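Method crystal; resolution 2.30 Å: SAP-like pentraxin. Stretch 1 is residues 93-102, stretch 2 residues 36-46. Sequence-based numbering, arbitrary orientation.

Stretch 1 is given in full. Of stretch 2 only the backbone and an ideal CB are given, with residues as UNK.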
ATOM      1  N   GLU A  93      16.727  37.977 -23.392  1.00 21.89           N
ATOM      2  CA  GLU A  93      16.062  39.258 -23.539  1.00 22.02           C
ATOM      3  C   GLU A  93      15.095  39.460 -22.383  1.00 20.68           C
ATOM      4  O   GLU A  93      14.260  38.604 -22.105  1.00 20.36           O
ATOM      5  CB  GLU A  93      15.315  39.335 -24.869  1.00 23.92           C
ATOM      6  CG  GLU A  93      14.586  40.652 -25.052  1.00 29.77           C
ATOM      7  CD  GLU A  93      14.341  40.996 -26.504  1.00 32.67           C
ATOM      8  OE1 GLU A  93      13.843  40.126 -27.251  1.00 35.09           O
ATOM      9  OE2 GLU A  93      14.641  42.144 -26.896  1.00 35.63           O
ATOM     10  N   ILE A  94      15.222  40.595 -21.706  1.00 18.44           N
ATOM     11  CA  ILE A  94      14.374  40.899 -20.570  1.00 17.32           C
ATOM     12  C   ILE A  94      13.125  41.684 -20.944  1.00 17.64           C
ATOM     13  O   ILE A  94      13.191  42.696 -21.639  1.00 16.86           O
ATOM     14  CB  ILE A  94      15.139  41.720 -19.487  1.00 16.91           C
ATOM     15  CG1 ILE A  94      16.257  40.875 -18.867  1.00 16.02           C
ATOM     16  CG2 ILE A  94      14.163  42.203 -18.408  1.00 14.33           C
ATOM     17  CD1 ILE A  94      15.763  39.661 -18.078  1.00 15.34           C
ATOM     18  N   GLU A  95      11.982  41.200 -20.477  1.00 17.19           N
ATOM     19  CA  GLU A  95      10.720  41.884 -20.694  1.00 16.68           C
ATOM     20  C   GLU A  95      10.315  42.365 -19.313  1.00 14.62           C
ATOM     21  O   GLU A  95      10.033  41.549 -18.430  1.00 13.54           O
ATOM     22  CB  GLU A  95       9.655  40.929 -21.239  1.00 19.89           C
ATOM     23  CG  GLU A  95       9.919  40.430 -22.652  1.00 25.01           C
ATOM     24  CD  GLU A  95      10.218  41.564 -23.624  1.00 29.59           C
ATOM     25  OE1 GLU A  95       9.478  42.579 -23.616  1.00 31.15           O
ATOM     26  OE2 GLU A  95      11.194  41.433 -24.399  1.00 32.35           O
ATOM     27  N   LEU A  96      10.315  43.681 -19.111  1.00 12.80           N
ATOM     28  CA  LEU A  96       9.936  44.230 -17.814  1.00 11.73           C
ATOM     29  C   LEU A  96       8.550  43.703 -17.465  1.00 10.77           C
ATOM     30  O   LEU A  96       7.668  43.639 -18.324  1.00 10.21           O
ATOM     31  CB  LEU A  96       9.927  45.761 -17.852  1.00 11.97           C
ATOM     32  CG  LEU A  96      11.264  46.447 -18.159  1.00 13.11           C
ATOM     33  CD1 LEU A  96      11.076  47.964 -18.194  1.00 11.96           C
ATOM     34  CD2 LEU A  96      12.297  46.067 -17.103  1.00 13.23           C
ATOM     35  N   GLY A  97       8.367  43.303 -16.212  1.00  8.85           N
ATOM     36  CA  GLY A  97       7.082  42.771 -15.802  1.00  7.96           C
ATOM     37  C   GLY A  97       7.022  41.250 -15.819  1.00  8.75           C
ATOM     38  O   GLY A  97       6.034  40.673 -15.366  1.00  9.59           O
ATOM     39  N   GLN A  98       8.058  40.600 -16.352  1.00  7.86           N
ATOM     40  CA  GLN A  98       8.118  39.134 -16.387  1.00  8.47           C
ATOM     41  C   GLN A  98       9.085  38.611 -15.322  1.00  7.94           C
ATOM     42  O   GLN A  98       9.997  39.322 -14.898  1.00  7.32           O
ATOM     43  CB  GLN A  98       8.563  38.625 -17.762  1.00  7.59           C
ATOM     44  CG  GLN A  98       7.522  38.832 -18.851  1.00  9.46           C
ATOM     45  CD  GLN A  98       6.184  38.223 -18.481  1.00 10.66           C
ATOM     46  OE1 GLN A  98       6.048  37.003 -18.387  1.00 10.78           O
ATOM     47  NE2 GLN A  98       5.193  39.075 -18.249  1.00 11.31           N
ATOM     48  N   TRP A  99       8.870  37.369 -14.895  1.00  7.44           N
ATOM     49  CA  TRP A  99       9.704  36.738 -13.876  1.00  7.00           C
ATOM     50  C   TRP A  99      10.958  36.087 -14.441  1.00  7.29           C
ATOM     51  O   TRP A  99      10.941  35.527 -15.536  1.00  9.75           O
ATOM     52  CB  TRP A  99       8.919  35.661 -13.126  1.00  5.79           C
ATOM     53  CG  TRP A  99       7.881  36.156 -12.167  1.00  5.75           C
ATOM     54  CD1 TRP A  99       6.517  36.153 -12.346  1.00  4.52           C
ATOM     55  CD2 TRP A  99       8.111  36.661 -10.842  1.00  4.23           C
ATOM     56  NE1 TRP A  99       5.893  36.615 -11.209  1.00  5.40           N
ATOM     57  CE2 TRP A  99       6.846  36.935 -10.273  1.00  4.34           C
ATOM     58  CE3 TRP A  99       9.266  36.909 -10.082  1.00  4.14           C
ATOM     59  CZ2 TRP A  99       6.702  37.442  -8.974  1.00  2.46           C
ATOM     60  CZ3 TRP A  99       9.126  37.414  -8.791  1.00  1.00           C
ATOM     61  CH2 TRP A  99       7.850  37.673  -8.251  1.00  1.00           C
ATOM     62  N   TYR A 100      12.041  36.154 -13.674  1.00  7.07           N
ATOM     63  CA  TYR A 100      13.314  35.545 -14.051  1.00  6.64           C
ATOM     64  C   TYR A 100      13.988  35.073 -12.773  1.00  6.99           C
ATOM     65  O   TYR A 100      13.789  35.660 -11.710  1.00  7.34           O
ATOM     66  CB  TYR A 100      14.235  36.557 -14.751  1.00  5.29           C
ATOM     67  CG  TYR A 100      13.641  37.165 -15.996  1.00  7.14           C
ATOM     68  CD1 TYR A 100      12.880  38.331 -15.931  1.00  5.81           C
ATOM     69  CD2 TYR A 100      13.779  36.534 -17.232  1.00  9.05           C
ATOM     70  CE1 TYR A 100      12.267  38.852 -17.059  1.00  8.57           C
ATOM     71  CE2 TYR A 100      13.161  37.047 -18.381  1.00  8.05           C
ATOM     72  CZ  TYR A 100      12.405  38.203 -18.285  1.00  9.68           C
ATOM     73  OH  TYR A 100      11.767  38.703 -19.407  1.00 11.37           O
ATOM     74  N   HIS A 101      14.756  33.995 -12.855  1.00  6.83           N
ATOM     75  CA  HIS A 101      15.473  33.546 -11.679  1.00  7.54           C
ATOM     76  C   HIS A 101      16.892  34.036 -11.881  1.00  7.99           C
ATOM     77  O   HIS A 101      17.498  33.810 -12.927  1.00  7.50           O
ATOM     78  CB  HIS A 101      15.460  32.022 -11.519  1.00  7.66           C
ATOM     79  CG  HIS A 101      16.058  31.562 -10.223  1.00 10.53           C
ATOM     80  ND1 HIS A 101      17.419  31.429 -10.034  1.00 10.90           N
ATOM     81  CD2 HIS A 101      15.485  31.286  -9.026  1.00  9.54           C
ATOM     82  CE1 HIS A 101      17.656  31.094  -8.778  1.00 11.56           C
ATOM     83  NE2 HIS A 101      16.500  31.001  -8.145  1.00 11.19           N
ATOM     84  N   VAL A 102      17.415  34.729 -10.884  1.00  8.59           N
ATOM     85  CA  VAL A 102      18.761  35.266 -10.971  1.00  9.77           C
ATOM     86  C   VAL A 102      19.579  34.815  -9.776  1.00  9.85           C
ATOM     87  O   VAL A 102      19.071  34.719  -8.656  1.00  9.38           O
ATOM     88  CB  VAL A 102      18.726  36.825 -11.036  1.00 10.97           C
ATOM     89  CG1 VAL A 102      20.104  37.402 -10.755  1.00 10.98           C
ATOM     90  CG2 VAL A 102      18.250  37.269 -12.415  1.00 10.68           C
ATOM     91  N   UNK A  36      23.837  34.243  -3.745  1.00  6.05           N
ATOM     92  CA  UNK A  36      22.540  34.875  -3.530  1.00  6.26           C
ATOM     93  C   UNK A  36      21.652  34.565  -4.735  1.00  8.02           C
ATOM     94  O   UNK A  36      21.956  34.955  -5.866  1.00  6.90           O
ATOM     95  CB  UNK A  36      22.685  36.384  -3.323  1.00  6.26           C
ATOM     96  N   UNK A  37      20.566  33.845  -4.483  1.00  7.97           N
ATOM     97  CA  UNK A  37      19.631  33.461  -5.532  1.00  9.42           C
ATOM     98  C   UNK A  37      18.238  33.993  -5.170  1.00  9.05           C
ATOM     99  O   UNK A  37      17.873  34.048  -3.995  1.00  8.00           O
ATOM    100  CB  UNK A  37      19.609  31.942  -5.718  1.00  9.42           C
ATOM    101  N   UNK A  38      17.465  34.389  -6.177  1.00  8.51           N
ATOM    102  CA  UNK A  38      16.100  34.857  -5.948  1.00  8.31           C
ATOM    103  C   UNK A  38      15.333  35.016  -7.253  1.00  7.60           C
ATOM    104  O   UNK A  38      15.918  35.054  -8.333  1.00  7.60           O
ATOM    105  CB  UNK A  38      16.117  36.186  -5.190  1.00  8.31           C
ATOM    106  N   UNK A  39      14.013  35.095  -7.146  1.00  7.42           N
ATOM    107  CA  UNK A  39      13.165  35.278  -8.315  1.00  6.56           C
ATOM    108  C   UNK A  39      12.797  36.762  -8.351  1.00  7.27           C
ATOM    109  O   UNK A  39      12.384  37.330  -7.338  1.00  7.26           O
ATOM    110  CB  UNK A  39      11.925  34.383  -8.267  1.00  6.56           C
ATOM    111  N   UNK A  40      12.974  37.392  -9.508  1.00  7.49           N
ATOM    112  CA  UNK A  40      12.667  38.809  -9.645  1.00  8.88           C
ATOM    113  C   UNK A  40      11.877  39.158 -10.900  1.00  9.42           C
ATOM    114  O   UNK A  40      11.997  38.506 -11.945  1.00  8.08           O
ATOM    115  CB  UNK A  40      13.969  39.612  -9.634  1.00  8.88           C
ATOM    116  N   UNK A  41      11.059  40.199 -10.766  1.00  9.18           N
ATOM    117  CA  UNK A  41      10.249  40.730 -11.852  1.00  8.33           C
ATOM    118  C   UNK A  41      10.610  42.213 -11.843  1.00  8.23           C
ATOM    119  O   UNK A  41      10.084  42.982 -11.047  1.00  8.57           O
ATOM    120  CB  UNK A  41       8.752  40.471 -11.674  1.00  8.33           C
ATOM    121  N   UNK A  42      11.533  42.628 -12.723  1.00  8.83           N
ATOM    122  CA  UNK A  42      11.952  44.030 -12.777  1.00  8.30           C
ATOM    123  C   UNK A  42      10.941  44.989 -13.400  1.00 10.31           C
ATOM    124  O   UNK A  42      10.241  44.636 -14.355  1.00 10.52           O
ATOM    125  CB  UNK A  42      13.263  44.127 -13.559  1.00  8.30           C
ATOM    126  N   UNK A  43      10.871  46.201 -12.850  1.00  9.86           N
ATOM    127  CA  UNK A  43       9.958  47.224 -13.356  1.00 10.70           C
ATOM    128  C   UNK A  43      10.667  48.264 -14.225  1.00 11.16           C
ATOM    129  O   UNK A  43      10.009  49.046 -14.907  1.00 12.23           O
ATOM    130  CB  UNK A  43       9.261  47.921 -12.186  1.00 10.70           C
ATOM    131  N   UNK A  44      12.000  48.292 -14.195  1.00 11.15           N
ATOM    132  CA  UNK A  44      12.735  49.255 -15.018  1.00 11.81           C
ATOM    133  C   UNK A  44      14.071  48.750 -15.552  1.00 12.44           C
ATOM    134  O   UNK A  44      14.700  47.860 -14.980  1.00 11.05           O
ATOM    135  CB  UNK A  44      12.980  50.528 -14.205  1.00 11.81           C
ATOM    136  N   UNK A  45      14.492  49.330 -16.671  1.00 13.54           N
ATOM    137  CA  UNK A  45      15.738  48.952 -17.320  1.00 13.55           C
ATOM    138  C   UNK A  45      16.994  49.507 -16.658  1.00 13.73           C
ATOM    139  O   UNK A  45      18.040  48.854 -16.681  1.00 11.63           O
ATOM    140  CB  UNK A  45      15.701  49.410 -18.780  1.00 13.55           C
ATOM    141  N   UNK A  46      16.899  50.698 -16.071  1.00 12.53           N
ATOM    142  CA  UNK A  46      18.070  51.301 -15.452  1.00 14.04           C
ATOM    143  C   UNK A  46      18.563  50.547 -14.227  1.00 13.98           C
ATOM    144  O   UNK A  46      17.812  49.832 -13.563  1.00 13.40           O
ATOM    145  CB  UNK A  46      17.758  52.748 -15.065  1.00 14.04           C
TER

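Stretch 2 runs as a strand from 36 to 42, antiparallel to Tyr100–Val102; being extended, it sends 38 and 40 to the face of Tyr100 and Val102, and 39 to that of His101. At 36 stretch 1 sets no limit, and a beta-branched residue such as the deposited Val36 suits the strand. At 37 the CB lies 3.7 Å from CE1 of His101, which favors a small or slim side chain. Cys37 places SG at the edge of that ring and is bonded covalently to a group elsewhere in the structure.

Position 38 is paired with Val102 through two backbone hydrogen bonds, N to Val102 O and Val102 N to O, both 3.0 Å. On the face of Val102, an aliphatic or a flexible polar chain would serve. Gln38 folds back, bringing NE2 to 3.9 Å from Val102 CB.

At 39, the non-hydrogen-bonded partner of His101, the CB lies 4.1 Å from Trp99 CE3 and on the same face as the imidazole. A long chain, aliphatic at its base, suits this aromatic setting. Arg39 fits: its CG is 3.7 Å from His101 CD2, which lies over one face of the guanidinium, and the polar end is satisfied elsewhere in the structure.

Position 40 again forms a backbone pair, with its N and O each 2.9 Å from Tyr100 O and N, respectively. Beside Tyr100 and Val102 a beta-branched aliphatic residue suits, though leucine or methionine could also serve. Ile40 carries CD1 to 3.8 Å from Val102 CG2.

The CB at 41 points toward stretch 1, 3.6 Å from Gln98 O and 3.9 Å from Trp99 CE3. An indole face and the carbonyl of Gly97 lie beyond, inviting a long chain with a donor at its tip. Lys41 lays CE over the indole, 3.6 Å from the centroid of the five-membered ring, and a water bridges NZ (3.2 Å) to Gly97 O (3.0 Å).

At 42, phi is −74° and the N makes no hydrogen bond to stretch 1, so proline is allowed among compact apolar choices. Pro42 contacts Ile94 CG2 and Leu96 CD2 through CG, at 4.1 and 4.2 Å, while its O accepts from Gly97 N at 3.0 Å.

Stretch 1 sets little limit on 43, 44 or 46, where polar, aromatic or apolar chains would all do; they are Phe43 and His44, whose backbones pack against Leu96, and Asn46. At 45 the CB is 4.9 Å from Leu96 CD1, so a chain with an aliphatic stem would suit. Arg45 sets CG 4.1 Å from Leu96 CD1, and a water links NE (2.7 Å) to Ile94 O (2.9 Å).

Stretch 2 36-46: VCQRIKPFHRN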
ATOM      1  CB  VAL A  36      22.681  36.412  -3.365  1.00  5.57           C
ATOM      2  CG1 VAL A  36      21.304  37.049  -3.136  1.00  3.33           C
ATOM      3  CG2 VAL A  36      23.614  36.728  -2.196  1.00  1.92           C
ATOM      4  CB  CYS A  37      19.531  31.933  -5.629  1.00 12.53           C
ATOM      5  SG  CYS A  37      20.760  30.876  -6.491  1.00 16.95           S
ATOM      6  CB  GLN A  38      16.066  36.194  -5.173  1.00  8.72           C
ATOM      7  CG  GLN A  38      16.254  37.445  -6.014  1.00  8.32           C
ATOM      8  CD  GLN A  38      17.702  37.868  -6.115  1.00 10.72           C
ATOM      9  OE1 GLN A  38      18.253  38.461  -5.186  1.00 10.97           O
ATOM     10  NE2 GLN A  38      18.333  37.556  -7.239  1.00 11.45           N
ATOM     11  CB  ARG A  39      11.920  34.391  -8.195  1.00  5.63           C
ATOM     12  CG  ARG A  39      12.260  32.895  -8.246  1.00  5.55           C
ATOM     13  CD  ARG A  39      11.148  31.977  -7.729  1.00  2.28           C
ATOM     14  NE  ARG A  39      11.702  30.648  -7.489  1.00  3.41           N
ATOM     15  CZ  ARG A  39      12.048  29.795  -8.454  1.00  6.03           C
ATOM     16  NH1 ARG A  39      11.876  30.122  -9.734  1.00  2.38           N
ATOM     17  NH2 ARG A  39      12.621  28.637  -8.143  1.00  6.30           N
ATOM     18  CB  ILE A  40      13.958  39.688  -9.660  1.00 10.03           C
ATOM     19  CG1 ILE A  40      14.906  39.204 -10.762  1.00 11.23           C
ATOM     20  CG2 ILE A  40      14.635  39.662  -8.298  1.00 10.61           C
ATOM     21  CD1 ILE A  40      16.131  40.086 -10.962  1.00 11.22           C
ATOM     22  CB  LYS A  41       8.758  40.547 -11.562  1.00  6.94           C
ATOM     23  CG  LYS A  41       7.861  41.222 -12.596  1.00  7.84           C
ATOM     24  CD  LYS A  41       6.413  41.256 -12.160  1.00  5.07           C
ATOM     25  CE  LYS A  41       5.833  39.859 -12.033  1.00  7.22           C
ATOM     26  NZ  LYS A  41       4.364  39.919 -11.763  1.00  8.49           N
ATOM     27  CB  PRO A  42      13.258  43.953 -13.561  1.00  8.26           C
ATOM     28  CG  PRO A  42      12.971  42.856 -14.547  1.00  7.98           C
ATOM     29  CD  PRO A  42      12.258  41.812 -13.717  1.00  7.19           C
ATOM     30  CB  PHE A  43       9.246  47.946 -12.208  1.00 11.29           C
ATOM     31  CG  PHE A  43       8.171  47.128 -11.531  1.00 12.62           C
ATOM     32  CD1 PHE A  43       7.657  45.976 -12.130  1.00 12.35           C
ATOM     33  CD2 PHE A  43       7.636  47.541 -10.313  1.00 11.43           C
ATOM     34  CE1 PHE A  43       6.628  45.250 -11.520  1.00 11.65           C
ATOM     35  CE2 PHE A  43       6.607  46.821  -9.699  1.00 12.07           C
ATOM     36  CZ  PHE A  43       6.103  45.675 -10.305  1.00 11.22           C
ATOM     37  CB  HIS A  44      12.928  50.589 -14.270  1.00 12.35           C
ATOM     38  CG  HIS A  44      13.597  50.464 -12.933  1.00 16.42           C
ATOM     39  ND1 HIS A  44      14.926  50.121 -12.787  1.00 16.70           N
ATOM     40  CD2 HIS A  44      13.126  50.671 -11.678  1.00 16.93           C
ATOM     41  CE1 HIS A  44      15.243  50.124 -11.505  1.00 17.16           C
ATOM     42  NE2 HIS A  44      14.170  50.454 -10.810  1.00 18.91           N
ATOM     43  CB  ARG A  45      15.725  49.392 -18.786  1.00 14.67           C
ATOM     44  CG  ARG A  45      14.818  48.567 -19.682  1.00 15.68           C
ATOM     45  CD  ARG A  45      15.112  48.850 -21.147  1.00 16.69           C
ATOM     46  NE  ARG A  45      14.651  47.762 -22.003  1.00 20.05           N
ATOM     47  CZ  ARG A  45      14.948  47.641 -23.294  1.00 20.84           C
ATOM     48  NH1 ARG A  45      15.710  48.546 -23.896  1.00 21.85           N
ATOM     49  NH2 ARG A  45      14.494  46.601 -23.980  1.00 20.73           N
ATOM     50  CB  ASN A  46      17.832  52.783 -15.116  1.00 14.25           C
ATOM     51  CG  ASN A  46      16.559  53.016 -14.339  1.00 15.79           C
ATOM     52  OD1 ASN A  46      15.456  52.802 -14.847  1.00 17.89           O
ATOM     53  ND2 ASN A  46      16.700  53.467 -13.099  1.00 15.08           N
TER
HETATM   54  O   HOH W   1       3.901  38.704 -14.659  1.00 13.47           O
HETATM   55  O   HOH W   2      13.068  45.570 -21.574  1.00 11.73           O
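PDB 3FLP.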